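Mgp-operon protein 3 (Mycoplasma pneumoniae, PDB 6RJ1) probably acts in cell adhesion as an extracellular, membrane-linked product of the mgp operon, and may recognise sugars. Local coordinates at residues 452-457 and 475-480; 133-138 and 487-492; 539-544 and 551-556. All coordinates share one frame; numbering follows the deposited sequence.

Contact 1: residues 452-457 and 475-480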
ATOM      1  N   HIS A 452       1.810   0.799  15.224  1.00 61.95           N
ATOM      2  CA  HIS A 452       0.898  -0.340  15.379  1.00 61.31           C
ATOM      3  C   HIS A 452       0.564  -1.020  14.051  1.00 64.69           C
ATOM      4  O   HIS A 452       0.580  -2.246  13.987  1.00 64.73           O
ATOM      5  CB  HIS A 452      -0.376   0.087  16.113  1.00 61.82           C
ATOM      6  CG  HIS A 452      -1.201  -1.060  16.597  1.00 64.78           C
ATOM      7  ND1 HIS A 452      -2.309  -1.486  15.901  1.00 66.48           N
ATOM      8  CD2 HIS A 452      -1.050  -1.833  17.696  1.00 66.27           C
ATOM      9  CE1 HIS A 452      -2.806  -2.495  16.596  1.00 65.80           C
ATOM     10  NE2 HIS A 452      -2.078  -2.741  17.685  1.00 66.04           N
ATOM     11  N   THR A 453       0.295  -0.239  12.989  1.00 60.88           N
ATOM     12  CA  THR A 453       0.002  -0.797  11.662  1.00 59.70           C
ATOM     13  C   THR A 453       1.268  -1.333  10.953  1.00 63.18           C
ATOM     14  O   THR A 453       1.153  -2.262  10.166  1.00 63.32           O
ATOM     15  CB  THR A 453      -0.794   0.189  10.780  1.00 63.79           C
ATOM     16  OG1 THR A 453      -0.105   1.435  10.683  1.00 62.64           O
ATOM     17  CG2 THR A 453      -2.223   0.406  11.265  1.00 60.30           C
ATOM     18  N   SER A 454       2.461  -0.758  11.222  1.00 60.49           N
ATOM     19  CA  SER A 454       3.715  -1.193  10.582  1.00 60.56           C
ATOM     20  C   SER A 454       4.193  -2.598  11.010  1.00 65.74           C
ATOM     21  O   SER A 454       4.990  -3.221  10.299  1.00 65.13           O
ATOM     22  CB  SER A 454       4.825  -0.167  10.774  1.00 62.55           C
ATOM     23  OG  SER A 454       5.218  -0.054  12.132  1.00 68.17           O
ATOM     24  N   THR A 455       3.711  -3.089  12.161  1.00 62.56           N
ATOM     25  CA  THR A 455       4.077  -4.408  12.680  1.00 62.40           C
ATOM     26  C   THR A 455       2.947  -5.364  12.306  1.00 67.28           C
ATOM     27  O   THR A 455       2.185  -5.811  13.174  1.00 66.97           O
ATOM     28  CB  THR A 455       4.394  -4.308  14.181  1.00 68.70           C
ATOM     29  OG1 THR A 455       3.217  -3.938  14.901  1.00 70.28           O
ATOM     30  CG2 THR A 455       5.506  -3.316  14.481  1.00 63.18           C
ATOM     31  N   ALA A 456       2.826  -5.648  10.985  1.00 64.30           N
ATOM     32  CA  ALA A 456       1.731  -6.438  10.428  1.00 64.20           C
ATOM     33  C   ALA A 456       2.111  -7.776   9.763  1.00 68.87           C
ATOM     34  O   ALA A 456       1.361  -8.747   9.905  1.00 67.42           O
ATOM     35  CB  ALA A 456       0.941  -5.582   9.440  1.00 64.65           C
ATOM     36  N   GLN A 457       3.215  -7.819   8.995  1.00 66.55           N
ATOM     37  CA  GLN A 457       3.596  -9.032   8.256  1.00 66.67           C
ATOM     38  C   GLN A 457       5.060  -9.391   8.446  1.00 70.86           C
ATOM     39  O   GLN A 457       5.903  -8.497   8.426  1.00 70.72           O
ATOM     40  CB  GLN A 457       3.320  -8.841   6.748  1.00 68.14           C
ATOM     41  CG  GLN A 457       1.916  -8.377   6.390  1.00 71.53           C
ATOM     42  CD  GLN A 457       1.760  -8.232   4.905  1.00 82.52           C
ATOM     43  OE1 GLN A 457       1.633  -9.226   4.184  1.00 80.74           O
ATOM     44  NE2 GLN A 457       1.762  -6.992   4.419  1.00 66.38           N
ATOM     45  N   SER A 475       2.871   2.552   5.384  1.00 58.60           N
ATOM     46  CA  SER A 475       3.932   2.342   6.358  1.00 57.18           C
ATOM     47  C   SER A 475       5.198   3.059   5.906  1.00 61.14           C
ATOM     48  O   SER A 475       5.571   2.979   4.738  1.00 60.75           O
ATOM     49  CB  SER A 475       4.167   0.854   6.598  1.00 60.25           C
ATOM     50  OG  SER A 475       4.579   0.172   5.429  1.00 68.97           O
ATOM     51  N   LEU A 476       5.837   3.783   6.834  1.00 57.84           N
ATOM     52  CA  LEU A 476       7.021   4.589   6.590  1.00 57.26           C
ATOM     53  C   LEU A 476       8.336   3.875   6.891  1.00 61.31           C
ATOM     54  O   LEU A 476       9.413   4.391   6.564  1.00 61.48           O
ATOM     55  CB  LEU A 476       6.910   5.906   7.384  1.00 57.26           C
ATOM     56  CG  LEU A 476       6.161   7.074   6.714  1.00 62.19           C
ATOM     57  CD1 LEU A 476       4.651   6.802   6.578  1.00 62.87           C
ATOM     58  CD2 LEU A 476       6.339   8.337   7.504  1.00 63.31           C
ATOM     59  N   TRP A 477       8.260   2.691   7.506  1.00 58.04           N
ATOM     60  CA  TRP A 477       9.448   1.924   7.883  1.00 58.09           C
ATOM     61  C   TRP A 477       9.216   0.413   7.857  1.00 62.24           C
ATOM     62  O   TRP A 477       8.076  -0.041   7.716  1.00 62.10           O
ATOM     63  CB  TRP A 477       9.966   2.389   9.258  1.00 56.94           C
ATOM     64  CG  TRP A 477       8.915   2.351  10.325  1.00 57.90           C
ATOM     65  CD1 TRP A 477       8.453   1.248  10.984  1.00 60.88           C
ATOM     66  CD2 TRP A 477       8.177   3.469  10.840  1.00 57.40           C
ATOM     67  NE1 TRP A 477       7.490   1.611  11.897  1.00 60.46           N
ATOM     68  CE2 TRP A 477       7.291   2.969  11.822  1.00 61.52           C
ATOM     69  CE3 TRP A 477       8.196   4.851  10.587  1.00 58.42           C
ATOM     70  CZ2 TRP A 477       6.422   3.799  12.537  1.00 60.43           C
ATOM     71  CZ3 TRP A 477       7.328   5.673  11.291  1.00 59.95           C
ATOM     72  CH2 TRP A 477       6.451   5.146  12.248  1.00 60.61           C
ATOM     73  N   TYR A 478      10.303  -0.365   7.985  1.00 58.92           N
ATOM     74  CA  TYR A 478      10.269  -1.832   7.983  1.00 59.02           C
ATOM     75  C   TYR A 478      11.419  -2.376   8.820  1.00 63.83           C
ATOM     76  O   TYR A 478      12.405  -1.679   9.026  1.00 63.94           O
ATOM     77  CB  TYR A 478      10.330  -2.380   6.544  1.00 60.00           C
ATOM     78  CG  TYR A 478      11.611  -2.042   5.809  1.00 61.02           C
ATOM     79  CD1 TYR A 478      11.790  -0.794   5.215  1.00 61.72           C
ATOM     80  CD2 TYR A 478      12.638  -2.976   5.692  1.00 62.04           C
ATOM     81  CE1 TYR A 478      12.962  -0.479   4.536  1.00 62.14           C
ATOM     82  CE2 TYR A 478      13.817  -2.672   5.013  1.00 63.29           C
ATOM     83  CZ  TYR A 478      13.970  -1.423   4.430  1.00 71.67           C
ATOM     84  OH  TYR A 478      15.124  -1.119   3.752  1.00 73.73           O
ATOM     85  N   TRP A 479      11.309  -3.616   9.280  1.00 60.95           N
ATOM     86  CA  TRP A 479      12.345  -4.224  10.106  1.00 61.11           C
ATOM     87  C   TRP A 479      13.137  -5.308   9.413  1.00 64.92           C
ATOM     88  O   TRP A 479      12.594  -6.043   8.601  1.00 64.26           O
ATOM     89  CB  TRP A 479      11.730  -4.807  11.383  1.00 59.68           C
ATOM     90  CG  TRP A 479      11.497  -3.789  12.446  1.00 60.71           C
ATOM     91  CD1 TRP A 479      12.367  -3.412  13.425  1.00 63.69           C
ATOM     92  CD2 TRP A 479      10.311  -3.006  12.637  1.00 60.68           C
ATOM     93  NE1 TRP A 479      11.800  -2.435  14.213  1.00 63.38           N
ATOM     94  CE2 TRP A 479      10.526  -2.185  13.767  1.00 64.73           C
ATOM     95  CE3 TRP A 479       9.080  -2.922  11.964  1.00 62.08           C
ATOM     96  CZ2 TRP A 479       9.561  -1.289  14.235  1.00 63.99           C
ATOM     97  CZ3 TRP A 479       8.124  -2.035  12.432  1.00 63.72           C
ATOM     98  CH2 TRP A 479       8.366  -1.232  13.552  1.00 64.41           C
ATOM     99  N   VAL A 480      14.424  -5.390   9.744  1.00 61.50           N
ATOM    100  CA  VAL A 480      15.373  -6.436   9.380  1.00 62.09           C
ATOM    101  C   VAL A 480      16.117  -6.664  10.713  1.00 70.42           C
ATOM    102  O   VAL A 480      16.950  -5.840  11.123  1.00 69.74           O
ATOM    103  CB  VAL A 480      16.337  -6.125   8.200  1.00 64.63           C
ATOM    104  CG1 VAL A 480      17.341  -7.265   8.013  1.00 64.36           C
ATOM    105  CG2 VAL A 480      15.578  -5.874   6.906  1.00 63.69           C
TER

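Contact 2: residues 133-138 and 487-492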
ATOM      1  N   LYS A 133      12.417  -7.442  20.215  1.00 67.15           N
ATOM      2  CA  LYS A 133      11.671  -6.189  20.257  1.00 66.12           C
ATOM      3  C   LYS A 133      11.813  -5.434  18.939  1.00 68.81           C
ATOM      4  O   LYS A 133      12.899  -5.376  18.360  1.00 68.91           O
ATOM      5  CB  LYS A 133      12.181  -5.334  21.417  1.00 68.10           C
ATOM      6  CG  LYS A 133      11.187  -4.331  21.962  1.00 73.92           C
ATOM      7  CD  LYS A 133      11.794  -3.726  23.199  1.00 80.15           C
ATOM      8  CE  LYS A 133      10.913  -2.723  23.873  1.00 86.71           C
ATOM      9  NZ  LYS A 133      11.108  -1.366  23.305  1.00 91.87           N
ATOM     10  N   LEU A 134      10.710  -4.863  18.459  1.00 63.27           N
ATOM     11  CA  LEU A 134      10.716  -4.098  17.221  1.00 60.53           C
ATOM     12  C   LEU A 134      10.789  -2.635  17.599  1.00 64.37           C
ATOM     13  O   LEU A 134       9.772  -1.978  17.808  1.00 64.75           O
ATOM     14  CB  LEU A 134       9.489  -4.419  16.354  1.00 59.33           C
ATOM     15  CG  LEU A 134       9.312  -5.878  15.919  1.00 61.68           C
ATOM     16  CD1 LEU A 134       8.027  -6.047  15.161  1.00 60.70           C
ATOM     17  CD2 LEU A 134      10.506  -6.378  15.092  1.00 61.25           C
ATOM     18  N   ALA A 135      12.013  -2.150  17.771  1.00 59.83           N
ATOM     19  CA  ALA A 135      12.289  -0.781  18.163  1.00 59.34           C
ATOM     20  C   ALA A 135      11.959   0.229  17.065  1.00 65.45           C
ATOM     21  O   ALA A 135      12.098  -0.066  15.875  1.00 64.85           O
ATOM     22  CB  ALA A 135      13.741  -0.651  18.573  1.00 59.84           C
ATOM     23  N   LEU A 136      11.509   1.426  17.486  1.00 62.95           N
ATOM     24  CA  LEU A 136      11.178   2.564  16.640  1.00 62.66           C
ATOM     25  C   LEU A 136      12.380   2.903  15.721  1.00 68.21           C
ATOM     26  O   LEU A 136      13.530   2.754  16.161  1.00 67.63           O
ATOM     27  CB  LEU A 136      10.924   3.784  17.551  1.00 62.55           C
ATOM     28  CG  LEU A 136       9.494   4.269  17.857  1.00 66.45           C
ATOM     29  CD1 LEU A 136       8.464   3.808  16.868  1.00 65.04           C
ATOM     30  CD2 LEU A 136       9.125   4.031  19.279  1.00 68.12           C
ATOM     31  N   PRO A 137      12.162   3.407  14.474  1.00 65.26           N
ATOM     32  CA  PRO A 137      13.314   3.795  13.637  1.00 64.90           C
ATOM     33  C   PRO A 137      14.075   4.967  14.266  1.00 70.15           C
ATOM     34  O   PRO A 137      13.530   5.633  15.153  1.00 69.42           O
ATOM     35  CB  PRO A 137      12.671   4.179  12.306  1.00 65.91           C
ATOM     36  CG  PRO A 137      11.290   4.567  12.652  1.00 70.37           C
ATOM     37  CD  PRO A 137      10.883   3.691  13.791  1.00 66.13           C
ATOM     38  N   TYR A 138      15.331   5.204  13.844  1.00 67.63           N
ATOM     39  CA  TYR A 138      16.093   6.303  14.419  1.00 67.87           C
ATOM     40  C   TYR A 138      15.980   7.607  13.620  1.00 73.14           C
ATOM     41  O   TYR A 138      16.106   7.615  12.396  1.00 72.69           O
ATOM     42  CB  TYR A 138      17.560   5.914  14.660  1.00 69.29           C
ATOM     43  CG  TYR A 138      18.373   6.993  15.347  1.00 71.49           C
ATOM     44  CD1 TYR A 138      18.437   7.071  16.736  1.00 73.81           C
ATOM     45  CD2 TYR A 138      19.076   7.939  14.610  1.00 72.30           C
ATOM     46  CE1 TYR A 138      19.177   8.071  17.372  1.00 74.38           C
ATOM     47  CE2 TYR A 138      19.786   8.963  15.234  1.00 73.40           C
ATOM     48  CZ  TYR A 138      19.848   9.015  16.615  1.00 81.48           C
ATOM     49  OH  TYR A 138      20.579  10.010  17.216  1.00 86.40           O
ATOM     50  N   SER A 487      16.599  -6.746  20.453  1.00 76.30           N
ATOM     51  CA  SER A 487      15.766  -5.733  19.813  1.00 75.15           C
ATOM     52  C   SER A 487      16.403  -5.297  18.484  1.00 76.40           C
ATOM     53  O   SER A 487      17.541  -5.668  18.188  1.00 76.27           O
ATOM     54  CB  SER A 487      15.561  -4.536  20.746  1.00 78.83           C
ATOM     55  OG  SER A 487      16.180  -3.336  20.308  1.00 89.35           O
ATOM     56  N   GLY A 488      15.661  -4.515  17.709  1.00 70.26           N
ATOM     57  CA  GLY A 488      16.126  -3.995  16.435  1.00 68.83           C
ATOM     58  C   GLY A 488      15.304  -2.821  15.966  1.00 69.44           C
ATOM     59  O   GLY A 488      14.074  -2.888  15.979  1.00 69.96           O
ATOM     60  N   LYS A 489      15.982  -1.731  15.567  1.00 63.02           N
ATOM     61  CA  LYS A 489      15.356  -0.509  15.051  1.00 61.13           C
ATOM     62  C   LYS A 489      14.900  -0.758  13.625  1.00 64.30           C
ATOM     63  O   LYS A 489      15.485  -1.598  12.926  1.00 65.22           O
ATOM     64  CB  LYS A 489      16.339   0.669  15.064  1.00 62.27           C
ATOM     65  CG  LYS A 489      16.687   1.197  16.445  1.00 65.09           C
ATOM     66  CD  LYS A 489      17.894   2.114  16.383  1.00 70.26           C
ATOM     67  CE  LYS A 489      18.291   2.571  17.760  1.00 80.17           C
ATOM     68  NZ  LYS A 489      19.342   3.613  17.714  1.00 95.11           N
ATOM     69  N   ALA A 490      13.851  -0.032  13.196  1.00 57.62           N
ATOM     70  CA  ALA A 490      13.322  -0.131  11.844  1.00 55.64           C
ATOM     71  C   ALA A 490      14.179   0.683  10.875  1.00 58.53           C
ATOM     72  O   ALA A 490      14.904   1.606  11.285  1.00 57.60           O
ATOM     73  CB  ALA A 490      11.892   0.378  11.819  1.00 56.20           C
ATOM     74  N   THR A 491      14.091   0.337   9.587  1.00 55.02           N
ATOM     75  CA  THR A 491      14.750   1.036   8.483  1.00 54.94           C
ATOM     76  C   THR A 491      13.680   1.904   7.833  1.00 58.82           C
ATOM     77  O   THR A 491      12.582   1.420   7.574  1.00 57.48           O
ATOM     78  CB  THR A 491      15.322   0.036   7.458  1.00 62.53           C
ATOM     79  OG1 THR A 491      16.049  -0.988   8.136  1.00 64.44           O
ATOM     80  CG2 THR A 491      16.197   0.708   6.397  1.00 56.82           C
ATOM     81  N   TRP A 492      14.002   3.178   7.566  1.00 56.91           N
ATOM     82  CA  TRP A 492      13.086   4.112   6.909  1.00 56.38           C
ATOM     83  C   TRP A 492      12.940   3.758   5.436  1.00 58.52           C
ATOM     84  O   TRP A 492      13.948   3.483   4.781  1.00 57.82           O
ATOM     85  CB  TRP A 492      13.632   5.540   7.011  1.00 55.30           C
ATOM     86  CG  TRP A 492      13.626   6.099   8.396  1.00 56.41           C
ATOM     87  CD1 TRP A 492      14.677   6.161   9.261  1.00 59.35           C
ATOM     88  CD2 TRP A 492      12.516   6.710   9.062  1.00 56.35           C
ATOM     89  NE1 TRP A 492      14.289   6.770  10.431  1.00 59.05           N
ATOM     90  CE2 TRP A 492      12.963   7.111  10.340  1.00 60.46           C
ATOM     91  CE3 TRP A 492      11.183   6.963   8.702  1.00 57.70           C
ATOM     92  CZ2 TRP A 492      12.128   7.756  11.257  1.00 59.75           C
ATOM     93  CZ3 TRP A 492      10.351   7.587   9.617  1.00 59.27           C
ATOM     94  CH2 TRP A 492      10.825   7.981  10.875  1.00 59.94           C
TER

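Contact 3: residues 539-544 and 551-556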
ATOM      1  N   LEU A 539       2.015   0.741   0.669  1.00 57.04           N
ATOM      2  CA  LEU A 539       0.844  -0.069   1.076  1.00 56.86           C
ATOM      3  C   LEU A 539       1.195  -1.513   0.671  1.00 60.58           C
ATOM      4  O   LEU A 539       0.963  -1.937  -0.461  1.00 60.68           O
ATOM      5  CB  LEU A 539      -0.448   0.440   0.424  1.00 56.73           C
ATOM      6  CG  LEU A 539      -0.864   1.848   0.849  1.00 60.90           C
ATOM      7  CD1 LEU A 539      -1.061   2.741  -0.346  1.00 60.94           C
ATOM      8  CD2 LEU A 539      -2.090   1.818   1.746  1.00 62.77           C
ATOM      9  N   ILE A 540       1.886  -2.204   1.589  1.00 57.54           N
ATOM     10  CA  ILE A 540       2.506  -3.526   1.440  1.00 57.60           C
ATOM     11  C   ILE A 540       1.500  -4.639   1.179  1.00 63.40           C
ATOM     12  O   ILE A 540       0.742  -4.997   2.076  1.00 65.03           O
ATOM     13  CB  ILE A 540       3.432  -3.834   2.672  1.00 60.16           C
ATOM     14  CG1 ILE A 540       4.406  -2.660   2.983  1.00 60.27           C
ATOM     15  CG2 ILE A 540       4.171  -5.181   2.553  1.00 60.20           C
ATOM     16  CD1 ILE A 540       5.585  -2.425   2.011  1.00 71.35           C
ATOM     17  N   ALA A 541       1.557  -5.239  -0.025  1.00 58.81           N
ATOM     18  CA  ALA A 541       0.709  -6.374  -0.406  1.00 58.41           C
ATOM     19  C   ALA A 541       1.187  -7.671   0.275  1.00 63.91           C
ATOM     20  O   ALA A 541       0.403  -8.608   0.441  1.00 65.01           O
ATOM     21  CB  ALA A 541       0.711  -6.546  -1.911  1.00 58.99           C
ATOM     22  N   GLY A 542       2.458  -7.702   0.663  1.00 59.50           N
ATOM     23  CA  GLY A 542       3.054  -8.832   1.347  1.00 59.14           C
ATOM     24  C   GLY A 542       4.503  -9.095   1.018  1.00 64.03           C
ATOM     25  O   GLY A 542       5.104  -8.412   0.186  1.00 62.96           O
ATOM     26  N   LEU A 543       5.057 -10.110   1.694  1.00 62.20           N
ATOM     27  CA  LEU A 543       6.425 -10.597   1.541  1.00 62.73           C
ATOM     28  C   LEU A 543       6.522 -12.105   1.744  1.00 68.97           C
ATOM     29  O   LEU A 543       5.759 -12.683   2.525  1.00 69.40           O
ATOM     30  CB  LEU A 543       7.494  -9.849   2.398  1.00 62.59           C
ATOM     31  CG  LEU A 543       7.256  -9.312   3.858  1.00 66.63           C
ATOM     32  CD1 LEU A 543       6.286 -10.139   4.697  1.00 66.50           C
ATOM     33  CD2 LEU A 543       8.565  -9.214   4.605  1.00 68.09           C
ATOM     34  N   ASP A 544       7.462 -12.738   1.037  1.00 66.61           N
ATOM     35  CA  ASP A 544       7.699 -14.172   1.141  1.00 67.46           C
ATOM     36  C   ASP A 544       9.152 -14.513   0.819  1.00 72.24           C
ATOM     37  O   ASP A 544       9.849 -13.709   0.204  1.00 70.70           O
ATOM     38  CB  ASP A 544       6.727 -14.967   0.240  1.00 69.71           C
ATOM     39  CG  ASP A 544       6.505 -16.419   0.649  1.00 86.65           C
ATOM     40  OD1 ASP A 544       6.956 -16.810   1.760  1.00 88.66           O
ATOM     41  OD2 ASP A 544       5.879 -17.168  -0.136  1.00 95.71           O
ATOM     42  N   VAL A 551      11.072 -11.881  -1.436  1.00 68.95           N
ATOM     43  CA  VAL A 551      10.258 -11.322  -2.496  1.00 67.41           C
ATOM     44  C   VAL A 551       9.170 -10.468  -1.823  1.00 69.51           C
ATOM     45  O   VAL A 551       8.620 -10.865  -0.797  1.00 69.53           O
ATOM     46  CB  VAL A 551       9.710 -12.451  -3.401  1.00 70.74           C
ATOM     47  CG1 VAL A 551       8.564 -11.960  -4.270  1.00 71.25           C
ATOM     48  CG2 VAL A 551      10.818 -13.031  -4.272  1.00 70.16           C
ATOM     49  N   PHE A 552       8.907  -9.277  -2.367  1.00 63.76           N
ATOM     50  CA  PHE A 552       7.888  -8.372  -1.840  1.00 61.64           C
ATOM     51  C   PHE A 552       7.154  -7.645  -2.973  1.00 61.93           C
ATOM     52  O   PHE A 552       7.637  -7.586  -4.110  1.00 60.82           O
ATOM     53  CB  PHE A 552       8.503  -7.369  -0.835  1.00 63.05           C
ATOM     54  CG  PHE A 552       9.158  -6.173  -1.484  1.00 64.27           C
ATOM     55  CD1 PHE A 552      10.443  -6.264  -2.015  1.00 67.14           C
ATOM     56  CD2 PHE A 552       8.477  -4.964  -1.604  1.00 65.53           C
ATOM     57  CE1 PHE A 552      11.036  -5.165  -2.651  1.00 67.38           C
ATOM     58  CE2 PHE A 552       9.063  -3.873  -2.255  1.00 67.71           C
ATOM     59  CZ  PHE A 552      10.338  -3.983  -2.773  1.00 65.61           C
ATOM     60  N   ALA A 553       5.991  -7.075  -2.633  1.00 56.99           N
ATOM     61  CA  ALA A 553       5.137  -6.283  -3.513  1.00 56.20           C
ATOM     62  C   ALA A 553       4.339  -5.337  -2.653  1.00 60.65           C
ATOM     63  O   ALA A 553       3.917  -5.687  -1.542  1.00 60.18           O
ATOM     64  CB  ALA A 553       4.208  -7.168  -4.326  1.00 56.58           C
ATOM     65  N   ALA A 554       4.171  -4.114  -3.151  1.00 57.39           N
ATOM     66  CA  ALA A 554       3.466  -3.050  -2.455  1.00 56.86           C
ATOM     67  C   ALA A 554       2.978  -2.017  -3.453  1.00 60.44           C
ATOM     68  O   ALA A 554       3.495  -1.930  -4.567  1.00 59.64           O
ATOM     69  CB  ALA A 554       4.418  -2.380  -1.464  1.00 57.32           C
ATOM     70  N   PHE A 555       1.994  -1.220  -3.049  1.00 56.17           N
ATOM     71  CA  PHE A 555       1.558  -0.099  -3.862  1.00 54.97           C
ATOM     72  C   PHE A 555       2.286   1.097  -3.289  1.00 58.46           C
ATOM     73  O   PHE A 555       2.427   1.205  -2.068  1.00 58.02           O
ATOM     74  CB  PHE A 555       0.047   0.123  -3.778  1.00 56.22           C
ATOM     75  CG  PHE A 555      -0.703  -0.529  -4.901  1.00 57.34           C
ATOM     76  CD1 PHE A 555      -0.740   0.055  -6.167  1.00 59.72           C
ATOM     77  CD2 PHE A 555      -1.372  -1.732  -4.703  1.00 58.37           C
ATOM     78  CE1 PHE A 555      -1.418  -0.565  -7.216  1.00 59.81           C
ATOM     79  CE2 PHE A 555      -2.056  -2.346  -5.752  1.00 60.63           C
ATOM     80  CZ  PHE A 555      -2.068  -1.761  -7.001  1.00 58.81           C
ATOM     81  N   LYS A 556       2.788   1.967  -4.160  1.00 54.41           N
ATOM     82  CA  LYS A 556       3.457   3.187  -3.741  1.00 53.60           C
ATOM     83  C   LYS A 556       2.350   4.092  -3.212  1.00 58.65           C
ATOM     84  O   LYS A 556       1.368   4.343  -3.920  1.00 58.97           O
ATOM     85  CB  LYS A 556       4.162   3.832  -4.949  1.00 54.96           C
ATOM     86  CG  LYS A 556       4.829   5.172  -4.663  1.00 52.89           C
ATOM     87  CD  LYS A 556       4.905   6.049  -5.922  1.00 60.31           C
ATOM     88  CE  LYS A 556       3.770   7.051  -6.007  1.00 72.25           C
ATOM     89  NZ  LYS A 556       4.000   8.230  -5.120  1.00 90.20           N
TER

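Contact 1: residues 452-457 and 475-480
S454 meets W477 and W479 with a single polar atom, a compact example of a serine hydroxyl serving several neighbours where a helix ends against a strand. The indole NE1 of W477 lies 2.8 Å from OG of S454, but the N-H is bent well off the line (127°), so the hydrogen bond is weak. The same hydroxyl also bonds the carbonyl O of Y451 one helical turn back. It therefore accepts from the indole while it donates to the backbone, and OG sits between backbone N and carbonyl carbon (chi1 67°), turned back toward its own helix. W479 presents its six-membered ring from another direction: S454 OG lies at the edge, near the ring plane, 3.5 Å from CZ3. That CZ3 in turn lies in the plane of the W477 ring, at its edge. The arrangement packs the end of helix 446-454 on strand 477-482, an interior strand of an eight-stranded mixed sheet; just after the helix, A456 and Q457 both face M468 in a classic beta bulge, and the chain enters 457-461, an edge strand of the same sheet. T455 adds a methyl contact: its side chain passes W479 at a slant, with CG2 3.6 Å from CZ3. The T455 hydroxyl is hydrogen-bonded to that of S113, and the pyrrole N-H of W479 bonds the carbonyl O of A135. Just before the strand, CB of S475 comes within 4.3 Å of CB of S454. W477 also packs against P137 and A490.

Contact 2: residues 133-138 and 487-492
K133 and S487 begin a parallel pairing in which the axes of 133-135 and 487-489 run 23° apart in direction and come within 4.5 Å. The amide N of G488 donates to the carbonyl O of K133 at 3.0 Å; the next two bonds, A135 N to G488 O and A490 N to A135 O, are weak, and beyond them the backbones give way to side-chain packing. This is the one parallel pair of an otherwise antiparallel eight-stranded sheet, and it joins two parts of the chain about 350 residues apart. P137 lays its ring across W492 at about a right angle. Its CB stands over the indole face in a CH-pi contact, 3.8 Å from the centroid of the five-membered ring, and CG sits 3.6 Å from CZ2. At the indole edge, NE1 donates to the carbonyl O of Y138 at 2.8 Å and nearly straight (165°); the acceptor lies in the ring plane, whereas the donor stands above the carbonyl plane. K489, extended beyond CG, runs side by side with Y138, bringing NZ 3.7 Å from CD1. K133 turns its ammonium to D110 in a salt bridge. L82 touches both P137 and W492. Thus, as the strand ladder weakens, W492 adds a second link beyond it: a proline over its face and a carbonyl at its edge together restrict how the indole can turn.

Contact 3: residues 539-544 and 551-556
L539 and F555 pair in the antiparallel ladder of a beta hairpin, strands 538-546 and 549-563, at the end away from the turn; a classic beta bulge interrupts its regular register. L539 N reaches F555 O at 2.8 Å with an almost straight N-H (178°), and F555 N returns the bond to L539 O. Next comes the closest backbone pair, I540 with A554, their CA atoms 4.0 Å apart; chi2 of I540 (-72°) places CD1, which rests on CB of A554 at 3.7 Å. At the bulge both A541 N and G542 N turn to A553 O, the second bond weak, and the CA atoms of G542 and A553 stand 5.9 Å apart. The backbone angles of G542 would drive a CB into the preceding carbonyl O, so glycine suits this position. On the face carrying A553 and V551, strands 779-786 and 799-805 pack against the hairpin, whereas F552 turns toward strand 693-699. Side-chain packing thins toward partly exposed D544: L543 and F552 meet through their CB atoms, 4.2 Å apart, and their ends diverge. D544 and V551 form a hydrogen-bonded pair, bonded in both directions, V551 N to D544 O at 2.7 Å. The D544 carboxylate is held from strand 779-786, OD2 accepting from A784 N.

How the contacts relate
All three contacts are largely buried; their centres lie about 7, 12 and 20 Å from the centre of the chain for contacts 3, 1 and 2. Contacts 1 and 2 serve the same eight-stranded sheet, where 477-482 and 487-492 are neighbours, and Y478 O takes the backbone N-H of T491 at 2.7 Å. Contact 3 belongs to a different sheet, yet it touches contact 1: Q457 NE2 makes a weak bond to I540 O, and S475 lies against I540. It does not reach contact 2. Chemistry follows place: a helix end meets aromatic rings in contact 1, a weakening parallel ladder leans on an indole in contact 2, and backbone pairing dominates contact 3.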